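Local coordinates for methanol--corrinoid protein co-methyltransferase (Methanosarcina barkeri, PDB 2I2X) that transfers the methyl group of methanol to the cob(I)amide carried by its partner corrinoid protein MtaC, a zinc-dependent step of methanogenesis, at residues N388-I398 and L429-F439. Residues are numbered along the deposited sequence; the frame is centred on the assembly and turned at random.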
# COMPACT_ATOMS: atom_id res chain seq x y z
N ASN A 388 -25.09 20.84 27.90
CA ASN A 388 -26.20 20.75 26.99
C ASN A 388 -25.77 20.08 25.66
O ASN A 388 -25.06 20.70 24.83
CB ASN A 388 -26.66 22.18 26.75
CG ASN A 388 -28.00 22.27 26.04
OD1 ASN A 388 -28.19 21.66 24.98
ND2 ASN A 388 -28.93 23.05 26.60
N ILE A 389 -26.22 18.85 25.43
CA ILE A 389 -25.76 18.08 24.27
C ILE A 389 -26.26 18.59 22.93
O ILE A 389 -25.58 18.44 21.90
CB ILE A 389 -26.03 16.56 24.39
CG1 ILE A 389 -27.53 16.27 24.60
CG2 ILE A 389 -25.18 15.95 25.51
CD1 ILE A 389 -27.89 14.78 24.51
N TYR A 390 -27.47 19.16 22.90
CA TYR A 390 -27.97 19.76 21.67
C TYR A 390 -27.25 21.07 21.40
O TYR A 390 -26.68 21.28 20.33
CB TYR A 390 -29.46 20.02 21.80
CG TYR A 390 -30.04 21.05 20.86
CD1 TYR A 390 -30.18 20.79 19.51
CD2 TYR A 390 -30.47 22.29 21.34
CE1 TYR A 390 -30.72 21.71 18.65
CE2 TYR A 390 -31.03 23.25 20.47
CZ TYR A 390 -31.16 22.94 19.12
OH TYR A 390 -31.71 23.84 18.22
N LEU A 391 -27.30 21.96 22.37
CA LEU A 391 -26.78 23.29 22.20
C LEU A 391 -25.28 23.29 21.92
O LEU A 391 -24.82 24.10 21.11
CB LEU A 391 -27.14 24.16 23.41
CG LEU A 391 -26.84 25.67 23.32
CD1 LEU A 391 -27.38 26.30 22.04
CD2 LEU A 391 -27.32 26.41 24.57
N ARG A 392 -24.52 22.44 22.59
CA ARG A 392 -23.07 22.35 22.30
C ARG A 392 -22.81 21.91 20.86
O ARG A 392 -21.91 22.43 20.20
CB ARG A 392 -22.30 21.48 23.32
CG ARG A 392 -22.46 19.99 23.20
CD ARG A 392 -21.98 19.30 24.51
NE ARG A 392 -21.82 17.86 24.33
CZ ARG A 392 -21.12 17.06 25.14
NH1 ARG A 392 -20.53 17.53 26.24
NH2 ARG A 392 -21.01 15.78 24.84
N ALA A 393 -23.61 20.97 20.38
CA ALA A 393 -23.53 20.49 19.01
C ALA A 393 -23.91 21.57 18.00
O ALA A 393 -23.25 21.75 16.95
CB ALA A 393 -24.37 19.24 18.82
N LYS A 394 -24.99 22.30 18.31
CA LYS A 394 -25.37 23.41 17.43
C LYS A 394 -24.26 24.46 17.39
O LYS A 394 -23.96 24.98 16.30
CB LYS A 394 -26.70 24.01 17.87
CG LYS A 394 -27.26 25.10 16.96
CD LYS A 394 -28.79 25.24 17.14
CE LYS A 394 -29.21 26.02 18.44
NZ LYS A 394 -28.66 27.43 18.52
N ASN A 395 -23.63 24.76 18.53
CA ASN A 395 -22.55 25.75 18.58
C ASN A 395 -21.42 25.33 17.61
O ASN A 395 -20.91 26.16 16.85
CB ASN A 395 -21.99 25.90 20.00
CG ASN A 395 -23.00 26.55 21.00
OD1 ASN A 395 -24.04 27.09 20.62
ND2 ASN A 395 -22.67 26.50 22.29
N ALA A 396 -21.09 24.05 17.61
CA ALA A 396 -19.98 23.54 16.83
C ALA A 396 -20.30 23.70 15.36
O ALA A 396 -19.46 24.18 14.59
CB ALA A 396 -19.69 22.07 17.19
N ALA A 397 -21.51 23.33 14.98
CA ALA A 397 -21.97 23.45 13.61
C ALA A 397 -21.92 24.89 13.12
O ALA A 397 -21.51 25.15 11.98
CB ALA A 397 -23.41 22.90 13.52
N ILE A 398 -22.32 25.84 13.97
CA ILE A 398 -22.36 27.26 13.57
C ILE A 398 -20.96 27.85 13.56
O ILE A 398 -20.63 28.67 12.70
CB ILE A 398 -23.33 28.11 14.46
CG1 ILE A 398 -24.79 27.76 14.12
CG2 ILE A 398 -23.08 29.62 14.25
CD1 ILE A 398 -25.81 28.25 15.18
N LEU A 429 -29.29 26.42 10.47
CA LEU A 429 -28.85 26.21 11.84
C LEU A 429 -29.19 27.40 12.72
O LEU A 429 -29.48 27.24 13.91
CB LEU A 429 -27.34 25.95 11.93
CG LEU A 429 -26.79 24.66 11.32
CD1 LEU A 429 -25.33 24.89 10.92
CD2 LEU A 429 -26.94 23.51 12.31
N GLU A 430 -29.17 28.59 12.12
CA GLU A 430 -29.40 29.79 12.89
C GLU A 430 -30.89 30.00 13.18
O GLU A 430 -31.24 30.72 14.10
CB GLU A 430 -28.73 31.01 12.24
CG GLU A 430 -27.20 30.95 12.37
CD GLU A 430 -26.46 32.19 11.91
OE1 GLU A 430 -25.53 32.62 12.62
OE2 GLU A 430 -26.78 32.73 10.83
N ALA A 431 -31.76 29.34 12.42
CA ALA A 431 -33.22 29.48 12.61
C ALA A 431 -33.73 28.56 13.71
O ALA A 431 -34.87 28.70 14.12
CB ALA A 431 -33.98 29.22 11.29
N LEU A 432 -32.90 27.62 14.17
CA LEU A 432 -33.31 26.66 15.19
C LEU A 432 -33.44 27.33 16.56
O LEU A 432 -32.82 28.36 16.80
CB LEU A 432 -32.32 25.49 15.27
CG LEU A 432 -32.29 24.60 14.02
CD1 LEU A 432 -31.04 23.64 14.01
CD2 LEU A 432 -33.62 23.85 13.79
N PRO A 433 -34.27 26.76 17.44
CA PRO A 433 -34.41 27.33 18.80
C PRO A 433 -33.24 26.97 19.71
O PRO A 433 -32.63 25.90 19.54
CB PRO A 433 -35.66 26.64 19.32
CG PRO A 433 -35.62 25.28 18.64
CD PRO A 433 -35.10 25.56 17.26
N ASP A 434 -32.93 27.82 20.68
CA ASP A 434 -31.86 27.46 21.63
C ASP A 434 -32.25 26.38 22.60
O ASP A 434 -31.37 25.66 23.08
CB ASP A 434 -31.31 28.67 22.38
CG ASP A 434 -30.04 29.24 21.73
OD1 ASP A 434 -29.70 28.83 20.60
OD2 ASP A 434 -29.38 30.09 22.37
N ASP A 435 -33.54 26.24 22.87
CA ASP A 435 -34.07 25.26 23.83
C ASP A 435 -34.08 23.83 23.29
O ASP A 435 -34.77 23.53 22.30
CB ASP A 435 -35.49 25.66 24.24
CG ASP A 435 -36.17 24.62 25.09
OD1 ASP A 435 -35.88 24.58 26.32
OD2 ASP A 435 -37.00 23.83 24.55
N MET A 436 -33.35 22.95 23.98
CA MET A 436 -33.23 21.56 23.57
C MET A 436 -34.56 20.82 23.44
O MET A 436 -34.82 20.23 22.39
CB MET A 436 -32.27 20.79 24.50
CG MET A 436 -32.04 19.33 24.10
SD MET A 436 -30.80 18.47 25.09
CE MET A 436 -31.23 16.74 24.94
N ASP A 437 -35.38 20.79 24.50
CA ASP A 437 -36.69 20.07 24.47
C ASP A 437 -37.54 20.40 23.25
O ASP A 437 -38.03 19.50 22.59
CB ASP A 437 -37.50 20.30 25.76
CG ASP A 437 -36.75 19.86 27.00
OD1 ASP A 437 -35.91 18.93 26.90
OD2 ASP A 437 -36.97 20.46 28.08
N LYS A 438 -37.70 21.68 22.95
CA LYS A 438 -38.36 22.10 21.71
C LYS A 438 -37.83 21.33 20.48
O LYS A 438 -38.62 20.73 19.72
CB LYS A 438 -38.06 23.58 21.53
CG LYS A 438 -38.94 24.40 20.62
CD LYS A 438 -40.07 23.72 19.94
CE LYS A 438 -40.71 24.77 19.04
NZ LYS A 438 -41.45 24.19 17.88
N PHE A 439 -36.51 21.39 20.27
CA PHE A 439 -35.88 20.76 19.13
C PHE A 439 -36.08 19.25 19.20
O PHE A 439 -36.47 18.62 18.21
CB PHE A 439 -34.38 21.09 19.11
CG PHE A 439 -33.64 20.51 17.92
CD1 PHE A 439 -33.71 21.14 16.66
CD2 PHE A 439 -32.87 19.36 18.06
CE1 PHE A 439 -33.03 20.63 15.56
CE2 PHE A 439 -32.17 18.84 16.99
CZ PHE A 439 -32.25 19.48 15.71
O HOH W 1 -31.43 24.20 25.68
O HOH W 2 -29.82 28.64 16.25
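In the C-terminal helical part of MtaB, Tyr-390 and Lys-394, one turn apart on helix 389-409, reach into the loop that links helix 416-430 to helix 436-450. Tyr-390 OH donates to Pro-433 O at 2.6 Å, in the carbonyl plane with a C=O...O angle of 157°. Phe-439 lies against the tyrosine as an offset stack, centroids 4.4 Å apart and planes at 26°, and its CB also makes a CH-pi contact over the tyrosine face. An aromatic residue with a polar end suits this place: with CG anti to the backbone N (chi1 159°), the Tyr-390 side chain spans from its own CB, packed on Met-436 CG, to OH at the Pro-433 carbonyl. A phenylalanine here would probably leave Pro-433 O without its hydroxyl partner and the loop less firmly tied to helix 389-409. MtaB combines a TIM barrel with a helix bundle, to which these helices probably belong, away from the zinc and corrinoid sites. The long chain of Lys-394 can bend to the exposed Asp-434 carboxylate, a salt bridge in which NZ meets OD1 at 2.7 Å, nearly along its C-O axis; NZ also donates to a water that in turn donates to Leu-429 O and Leu-432 O. Asn-388 OD1 and Asp-435 OD2 N-cap their helices, and a second water bridges Asn-388 ND2, Asp-434 O and Met-436 N. Met-436, its unbranched chain extended, lays CE 3.7 Å from Ile-389 CG1. Small Ala-397 lets Leu-429 CD1 and CD2 each approach its CB at 3.8 Å, while Ile-398 CG1 packs on Leu-429 CB.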